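PDB 7LT2: cyclic GMP-AMP synthase-like receptor from Tribolium castaneum, which senses cytoplasmic double-stranded RNA and, in response, makes the second messenger 2',3'-cGAMP from ATP and GTP in innate immunity. Local coordinates for residues 63-68 / 264-269; 7-12 / 360-365. All coordinates share one frame; numbering follows the deposited sequence.

Interaction 1 (63-68 / 264-269); sequences LKVGKP and LIKKLK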
ATOM      1  N   LEU A  63       0.568  -2.193   9.669  1.00 17.45           N
ATOM      2  CA  LEU A  63       1.571  -1.189  10.010  1.00 17.71           C
ATOM      3  C   LEU A  63       0.988   0.214  10.141  1.00 17.92           C
ATOM      4  O   LEU A  63       1.753   1.185  10.215  1.00 19.39           O
ATOM      5  CB  LEU A  63       2.686  -1.181   8.958  1.00 15.04           C
ATOM      6  CG  LEU A  63       3.510  -2.458   8.792  1.00 15.69           C
ATOM      7  CD1 LEU A  63       4.484  -2.294   7.630  1.00 17.70           C
ATOM      8  CD2 LEU A  63       4.250  -2.802  10.076  1.00 18.22           C
ATOM      9  N   LYS A  64      -0.336   0.355  10.179  1.00 16.67           N
ATOM     10  CA  LYS A  64      -0.954   1.672  10.280  1.00 15.91           C
ATOM     11  C   LYS A  64      -0.872   2.199  11.708  1.00 17.08           C
ATOM     12  O   LYS A  64      -1.223   1.493  12.659  1.00 19.85           O
ATOM     13  CB  LYS A  64      -2.414   1.615   9.821  1.00 18.62           C
ATOM     14  CG  LYS A  64      -3.174   2.942   9.958  1.00 19.76           C
ATOM     15  CD  LYS A  64      -2.547   4.040   9.101  1.00 18.72           C
ATOM     16  CE  LYS A  64      -3.237   5.377   9.321  1.00 21.82           C
ATOM     17  NZ  LYS A  64      -2.487   6.494   8.698  1.00 29.31           N
ATOM     18  N   VAL A  65      -0.407   3.439  11.850  1.00 16.10           N
ATOM     19  CA  VAL A  65      -0.376   4.137  13.131  1.00 19.23           C
ATOM     20  C   VAL A  65      -1.670   4.928  13.281  1.00 18.28           C
ATOM     21  O   VAL A  65      -1.977   5.792  12.452  1.00 19.80           O
ATOM     22  CB  VAL A  65       0.844   5.065  13.223  1.00 17.17           C
ATOM     23  CG1 VAL A  65       0.802   5.879  14.513  1.00 19.64           C
ATOM     24  CG2 VAL A  65       2.134   4.266  13.127  1.00 21.03           C
ATOM     25  N   GLY A  66      -2.427   4.644  14.339  1.00 21.20           N
ATOM     26  CA  GLY A  66      -3.641   5.396  14.598  1.00 21.81           C
ATOM     27  C   GLY A  66      -4.833   4.882  13.807  1.00 19.16           C
ATOM     28  O   GLY A  66      -4.850   3.757  13.307  1.00 18.40           O
ATOM     29  N   LYS A  67      -5.849   5.734  13.698  1.00 18.56           N
ATOM     30  CA  LYS A  67      -7.077   5.338  13.009  1.00 16.99           C
ATOM     31  C   LYS A  67      -6.811   5.161  11.518  1.00 17.60           C
ATOM     32  O   LYS A  67      -6.298   6.082  10.872  1.00 18.53           O
ATOM     33  CB  LYS A  67      -8.182   6.375  13.223  1.00 19.87           C
ATOM     34  CG  LYS A  67      -9.499   6.007  12.541  1.00 18.86           C
ATOM     35  CD  LYS A  67     -10.584   7.043  12.773  1.00 23.41           C
ATOM     36  CE  LYS A  67     -10.170   8.403  12.261  1.00 30.15           C
ATOM     37  NZ  LYS A  67     -10.010   8.407  10.785  1.00 44.40           N
ATOM     38  N   PRO A  68      -7.144   4.010  10.938  1.00 16.89           N
ATOM     39  CA  PRO A  68      -6.961   3.845   9.492  1.00 16.46           C
ATOM     40  C   PRO A  68      -7.909   4.745   8.720  1.00 17.17           C
ATOM     41  O   PRO A  68      -9.036   5.013   9.145  1.00 19.95           O
ATOM     42  CB  PRO A  68      -7.272   2.361   9.254  1.00 16.54           C
ATOM     43  CG  PRO A  68      -8.081   1.934  10.421  1.00 20.62           C
ATOM     44  CD  PRO A  68      -7.695   2.808  11.586  1.00 17.35           C
ATOM     45  N   LEU A 264       6.031   1.916  16.264  1.00 17.07           N
ATOM     46  CA  LEU A 264       6.638   2.832  17.229  1.00 18.26           C
ATOM     47  C   LEU A 264       7.562   3.820  16.531  1.00 18.02           C
ATOM     48  O   LEU A 264       7.548   5.017  16.836  1.00 17.25           O
ATOM     49  CB  LEU A 264       7.406   2.047  18.297  1.00 18.59           C
ATOM     50  CG  LEU A 264       6.575   1.206  19.267  1.00 22.97           C
ATOM     51  CD1 LEU A 264       7.452   0.182  19.978  1.00 22.39           C
ATOM     52  CD2 LEU A 264       5.883   2.097  20.278  1.00 21.24           C
ATOM     53  N   ILE A 265       8.369   3.337  15.582  1.00 18.40           N
ATOM     54  CA  ILE A 265       9.248   4.236  14.840  1.00 18.37           C
ATOM     55  C   ILE A 265       8.436   5.158  13.936  1.00 17.92           C
ATOM     56  O   ILE A 265       8.734   6.355  13.828  1.00 19.12           O
ATOM     57  CB  ILE A 265      10.299   3.428  14.054  1.00 18.44           C
ATOM     58  CG1 ILE A 265      11.257   2.737  15.032  1.00 20.56           C
ATOM     59  CG2 ILE A 265      11.056   4.328  13.080  1.00 19.84           C
ATOM     60  CD1 ILE A 265      12.282   1.839  14.369  1.00 20.14           C
ATOM     61  N   LYS A 266       7.385   4.634  13.292  1.00 17.83           N
ATOM     62  CA  LYS A 266       6.539   5.498  12.467  1.00 16.32           C
ATOM     63  C   LYS A 266       5.852   6.566  13.309  1.00 18.84           C
ATOM     64  O   LYS A 266       5.670   7.702  12.854  1.00 19.81           O
ATOM     65  CB  LYS A 266       5.498   4.668  11.703  1.00 16.50           C
ATOM     66  CG  LYS A 266       6.064   3.881  10.530  1.00 17.02           C
ATOM     67  CD  LYS A 266       5.008   2.985   9.885  1.00 16.32           C
ATOM     68  CE  LYS A 266       3.890   3.796   9.258  1.00 16.98           C
ATOM     69  NZ  LYS A 266       2.965   2.968   8.417  1.00 17.45           N
ATOM     70  N   LYS A 267       5.460   6.222  14.541  1.00 17.12           N
ATOM     71  CA  LYS A 267       4.869   7.220  15.428  1.00 17.67           C
ATOM     72  C   LYS A 267       5.874   8.313  15.754  1.00 20.03           C
ATOM     73  O   LYS A 267       5.536   9.503  15.751  1.00 21.41           O
ATOM     74  CB  LYS A 267       4.368   6.549  16.709  1.00 19.20           C
ATOM     75  CG  LYS A 267       3.641   7.477  17.691  1.00 23.67           C
ATOM     76  CD  LYS A 267       2.293   7.913  17.142  1.00 24.65           C
ATOM     77  CE  LYS A 267       1.419   8.573  18.207  1.00 26.74           C
ATOM     78  NZ  LYS A 267       2.057   9.802  18.734  1.00 34.60           N
ATOM     79  N   LEU A 268       7.124   7.923  16.024  1.00 18.61           N
ATOM     80  CA  LEU A 268       8.188   8.897  16.240  1.00 22.34           C
ATOM     81  C   LEU A 268       8.394   9.766  15.006  1.00 22.98           C
ATOM     82  O   LEU A 268       8.594  10.983  15.117  1.00 22.38           O
ATOM     83  CB  LEU A 268       9.480   8.166  16.606  1.00 21.62           C
ATOM     84  CG  LEU A 268      10.720   9.001  16.925  1.00 26.86           C
ATOM     85  CD1 LEU A 268      10.466   9.890  18.133  1.00 30.10           C
ATOM     86  CD2 LEU A 268      11.927   8.095  17.158  1.00 26.86           C
ATOM     87  N   LYS A 269       8.346   9.154  13.821  1.00 19.49           N
ATOM     88  CA  LYS A 269       8.501   9.901  12.578  1.00 19.51           C
ATOM     89  C   LYS A 269       7.391  10.929  12.410  1.00 22.10           C
ATOM     90  O   LYS A 269       7.646  12.076  12.016  1.00 20.63           O
ATOM     91  CB  LYS A 269       8.531   8.924  11.395  1.00 18.87           C
ATOM     92  CG  LYS A 269       8.693   9.571  10.020  1.00 19.46           C
ATOM     93  CD  LYS A 269       7.352   9.830   9.332  1.00 21.63           C
ATOM     94  CE  LYS A 269       6.688   8.532   8.886  1.00 25.28           C
ATOM     95  NZ  LYS A 269       5.440   8.791   8.115  1.00 30.45           N
TER
HETATM   96  O   HOH W   1       0.762   5.176   9.679  1.00 23.05           O
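Lys266 NZ donates to the carbonyl oxygen of Leu63, with 2.8 Å between NZ and O. This bond joins the nucleotidyltransferase core to the helical lobe of the Mab-21 fold: residues 63-68 form the loop between helix 58-61 and strand 70-77, and residues 264-269 are turns of helix 258-272. The ammonium group comes in 43° above the plane of the Leu63 carbonyl, so it does not sit on a lone pair. A kink at chi3 (65°), in a chain otherwise extended beyond CB, carries NZ to that oxygen. One water accepts from the backbone N of Val65 at 3.0 Å and, more weakly, from Lys266 NZ, a weak second link from the lysine to the loop.

Away from the ammonium group the contact is apolar. Val65 points its branched side chain at the helix and divides it between two lysines: CG2 lies 3.7 Å from CB of Lys266, the two side chains running antiparallel alongside one another, while CG1 meets the stem of Lys267, 3.6 Å from its CD, and the Lys267 side chain lies roughly perpendicular to that of Val65.

Lys266 probably binds ATP, as in related enzymes, and its side chain comes within about 4 Å (nearest atoms) of those of Ser58 and Ser278, which probably do so too. The Leu63 bond may therefore position the lysine beside the nucleotide site. The polar end of Lys267 leads off instead to Leu365, where NZ bonds to the carbonyl O, and to a salt bridge with Glu370 OE1.

Interaction 2 (7-12 / 360-365); sequences NDINKR and NIAKHL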
ATOM      1  N   ASN A   7       4.541  -2.046  24.700  1.00 24.67           N
ATOM      2  CA  ASN A   7       3.302  -2.718  24.319  1.00 25.19           C
ATOM      3  C   ASN A   7       2.080  -1.928  24.779  1.00 24.24           C
ATOM      4  O   ASN A   7       1.064  -1.879  24.075  1.00 24.12           O
ATOM      5  CB  ASN A   7       3.289  -4.133  24.897  1.00 26.71           C
ATOM      6  CG  ASN A   7       1.980  -4.856  24.648  1.00 33.23           C
ATOM      7  OD1 ASN A   7       1.256  -5.202  25.585  1.00 37.70           O
ATOM      8  ND2 ASN A   7       1.666  -5.082  23.384  1.00 28.62           N
ATOM      9  N   ASP A   8       2.168  -1.292  25.952  1.00 24.60           N
ATOM     10  CA  ASP A   8       1.063  -0.484  26.462  1.00 23.19           C
ATOM     11  C   ASP A   8       0.839   0.758  25.603  1.00 25.04           C
ATOM     12  O   ASP A   8      -0.306   1.091  25.269  1.00 25.17           O
ATOM     13  CB  ASP A   8       1.342  -0.110  27.921  1.00 24.52           C
ATOM     14  CG  ASP A   8       0.274   0.786  28.524  1.00 26.55           C
ATOM     15  OD1 ASP A   8      -0.898   0.363  28.604  1.00 31.14           O
ATOM     16  OD2 ASP A   8       0.618   1.913  28.941  1.00 33.03           O
ATOM     17  N   ILE A   9       1.919   1.452  25.235  1.00 23.09           N
ATOM     18  CA  ILE A   9       1.812   2.599  24.331  1.00 25.47           C
ATOM     19  C   ILE A   9       1.156   2.181  23.020  1.00 25.31           C
ATOM     20  O   ILE A   9       0.252   2.855  22.509  1.00 24.01           O
ATOM     21  CB  ILE A   9       3.201   3.217  24.091  1.00 21.72           C
ATOM     22  CG1 ILE A   9       3.742   3.842  25.382  1.00 24.41           C
ATOM     23  CG2 ILE A   9       3.151   4.242  22.954  1.00 26.36           C
ATOM     24  CD1 ILE A   9       5.164   4.338  25.256  1.00 26.74           C
ATOM     25  N   ASN A  10       1.605   1.056  22.462  1.00 20.95           N
ATOM     26  CA  ASN A  10       1.064   0.566  21.196  1.00 20.83           C
ATOM     27  C   ASN A  10      -0.429   0.284  21.305  1.00 24.96           C
ATOM     28  O   ASN A  10      -1.222   0.744  20.473  1.00 21.67           O
ATOM     29  CB  ASN A  10       1.829  -0.689  20.773  1.00 20.90           C
ATOM     30  CG  ASN A  10       1.337  -1.263  19.466  1.00 22.43           C
ATOM     31  OD1 ASN A  10       0.870  -0.540  18.591  1.00 23.06           O
ATOM     32  ND2 ASN A  10       1.441  -2.580  19.327  1.00 24.19           N
ATOM     33  N   LYS A  11      -0.834  -0.455  22.344  1.00 23.83           N
ATOM     34  CA  LYS A  11      -2.240  -0.813  22.508  1.00 24.39           C
ATOM     35  C   LYS A  11      -3.127   0.417  22.676  1.00 23.44           C
ATOM     36  O   LYS A  11      -4.234   0.474  22.126  1.00 25.26           O
ATOM     37  CB  LYS A  11      -2.399  -1.745  23.709  1.00 29.01           C
ATOM     38  CG  LYS A  11      -3.828  -2.183  23.961  1.00 40.41           C
ATOM     39  CD  LYS A  11      -3.919  -3.075  25.186  1.00 41.64           C
ATOM     40  CE  LYS A  11      -5.348  -3.529  25.420  1.00 48.20           C
ATOM     41  NZ  LYS A  11      -6.270  -2.369  25.554  1.00 46.90           N
ATOM     42  N   ARG A  12      -2.669   1.412  23.429  1.00 25.04           N
ATOM     43  CA  ARG A  12      -3.556   2.508  23.789  1.00 20.99           C
ATOM     44  C   ARG A  12      -3.488   3.700  22.841  1.00 20.40           C
ATOM     45  O   ARG A  12      -4.434   4.494  22.813  1.00 23.66           O
ATOM     46  CB  ARG A  12      -3.262   2.969  25.218  1.00 21.92           C
ATOM     47  CG  ARG A  12      -3.744   1.988  26.283  1.00 23.54           C
ATOM     48  CD  ARG A  12      -3.858   2.678  27.634  1.00 23.42           C
ATOM     49  NE  ARG A  12      -2.558   2.882  28.257  1.00 28.81           N
ATOM     50  CZ  ARG A  12      -2.239   3.933  29.001  1.00 30.25           C
ATOM     51  NH1 ARG A  12      -3.069   4.953  29.151  1.00 30.81           N
ATOM     52  NH2 ARG A  12      -1.056   3.963  29.609  1.00 31.55           N
ATOM     53  N   ASN A 360      11.259   7.668  29.290  1.00 30.06           N
ATOM     54  CA  ASN A 360      11.269   8.828  28.409  1.00 28.87           C
ATOM     55  C   ASN A 360      10.747   8.525  27.011  1.00 27.73           C
ATOM     56  O   ASN A 360      10.535   9.465  26.236  1.00 27.42           O
ATOM     57  CB  ASN A 360      12.687   9.403  28.298  1.00 29.52           C
ATOM     58  CG  ASN A 360      13.164  10.034  29.590  1.00 32.91           C
ATOM     59  OD1 ASN A 360      12.372  10.296  30.494  1.00 33.65           O
ATOM     60  ND2 ASN A 360      14.464  10.292  29.679  1.00 33.32           N
ATOM     61  N   ILE A 361      10.542   7.252  26.663  1.00 27.14           N
ATOM     62  CA  ILE A 361      10.121   6.918  25.303  1.00 26.58           C
ATOM     63  C   ILE A 361       8.777   7.561  24.987  1.00 25.63           C
ATOM     64  O   ILE A 361       8.600   8.181  23.931  1.00 25.12           O
ATOM     65  CB  ILE A 361      10.068   5.393  25.111  1.00 25.67           C
ATOM     66  CG1 ILE A 361      11.463   4.784  25.235  1.00 26.20           C
ATOM     67  CG2 ILE A 361       9.452   5.054  23.759  1.00 29.42           C
ATOM     68  CD1 ILE A 361      11.460   3.255  25.218  1.00 25.89           C
ATOM     69  N   ALA A 362       7.807   7.412  25.895  1.00 26.77           N
ATOM     70  CA  ALA A 362       6.479   7.973  25.668  1.00 25.88           C
ATOM     71  C   ALA A 362       6.524   9.486  25.519  1.00 25.78           C
ATOM     72  O   ALA A 362       5.692  10.064  24.809  1.00 25.34           O
ATOM     73  CB  ALA A 362       5.538   7.588  26.809  1.00 30.44           C
ATOM     74  N   LYS A 363       7.479  10.142  26.180  1.00 26.82           N
ATOM     75  CA  LYS A 363       7.592  11.590  26.061  1.00 26.96           C
ATOM     76  C   LYS A 363       7.981  12.010  24.649  1.00 27.06           C
ATOM     77  O   LYS A 363       7.599  13.096  24.200  1.00 28.33           O
ATOM     78  CB  LYS A 363       8.611  12.117  27.072  1.00 28.03           C
ATOM     79  CG  LYS A 363       8.295  11.750  28.514  1.00 28.70           C
ATOM     80  CD  LYS A 363       9.436  12.150  29.436  1.00 29.77           C
ATOM     81  CE  LYS A 363       9.174  11.708  30.862  1.00 30.48           C
ATOM     82  NZ  LYS A 363      10.302  12.069  31.773  1.00 32.95           N
ATOM     83  N   HIS A 364       8.733  11.170  23.935  1.00 27.51           N
ATOM     84  CA  HIS A 364       9.119  11.475  22.564  1.00 26.95           C
ATOM     85  C   HIS A 364       8.108  10.981  21.543  1.00 29.10           C
ATOM     86  O   HIS A 364       7.968  11.590  20.477  1.00 28.98           O
ATOM     87  CB  HIS A 364      10.484  10.861  22.239  1.00 25.52           C
ATOM     88  CG  HIS A 364      11.616  11.451  23.019  1.00 26.54           C
ATOM     89  ND1 HIS A 364      12.245  12.620  22.647  1.00 33.26           N
ATOM     90  CD2 HIS A 364      12.240  11.029  24.143  1.00 27.75           C
ATOM     91  CE1 HIS A 364      13.200  12.899  23.517  1.00 37.90           C
ATOM     92  NE2 HIS A 364      13.219  11.948  24.433  1.00 29.77           N
ATOM     93  N   LEU A 365       7.409   9.885  21.838  1.00 25.65           N
ATOM     94  CA  LEU A 365       6.485   9.312  20.865  1.00 24.41           C
ATOM     95  C   LEU A 365       5.158  10.057  20.822  1.00 27.01           C
ATOM     96  O   LEU A 365       4.559  10.181  19.748  1.00 27.31           O
ATOM     97  CB  LEU A 365       6.243   7.834  21.181  1.00 25.58           C
ATOM     98  CG  LEU A 365       7.184   6.806  20.545  1.00 39.50           C
ATOM     99  CD1 LEU A 365       8.647   7.173  20.748  1.00 39.41           C
ATOM    100  CD2 LEU A 365       6.898   5.432  21.117  1.00 32.58           C
TER
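The backbones of helix 5-13 and the short helix 361-365 come closest where Ile9 CA faces Ala362 CA, 7.2 Å away, Ile9 and Ala362 both directing their side chains across the gap. This is a small helix-helix contact that brings the N-terminal helix against a helix from near the C-terminal end of the chain. Within residues 7-12, Ile9 makes all the contacts. Its CG1 branch stands anti to the carbonyl carbon (chi1 -67°) and runs out extended, so that CD1 ends over Ala362, 3.6 Å from its CB and 3.9 Å from its CA. The CG2 branch makes a looser contact, 4.3 Å from CD2 of Leu365, one turn further along. Tyr374 of helix 368-375 packs on both Ile9 and Ala362, and Leu264 of helix 258-272 touches Leu365.

The polar side chains pair along their own segments. In 360-365, Lys363 NZ bonds to Asn360 OD1. In 7-12, Arg12 grips Asp8 side-on across one turn, NE bonding to OD1 and NH2 to OD2 in a salt bridge close to the guanidinium plane; Arg12 NH1 also reaches the carbonyl oxygens of Tyr374 and Glu378.

In the fold
Both contacts are buried, and they lie on the same side of the chain's centre, with their own centres about 11 Å apart; interaction 1 is the deeper, its centre about 14 Å from that of the chain against about 25 Å for interaction 2. Helix 258-272 bridges them: besides the bond from Lys267 to Leu365, Leu268 CD1 packs 4.2 Å from Leu365 CD1. Their chemistry follows their place. Beside the predicted ATP site, residues 63-68 and 264-269 meet through a lysine-carbonyl bond and a water as well as apolar atoms, whereas 7-12 and 360-365, farther out, meet through apolar side chains. Helix 258-272 thus meets the core loop through one and lies against Leu365 of the other.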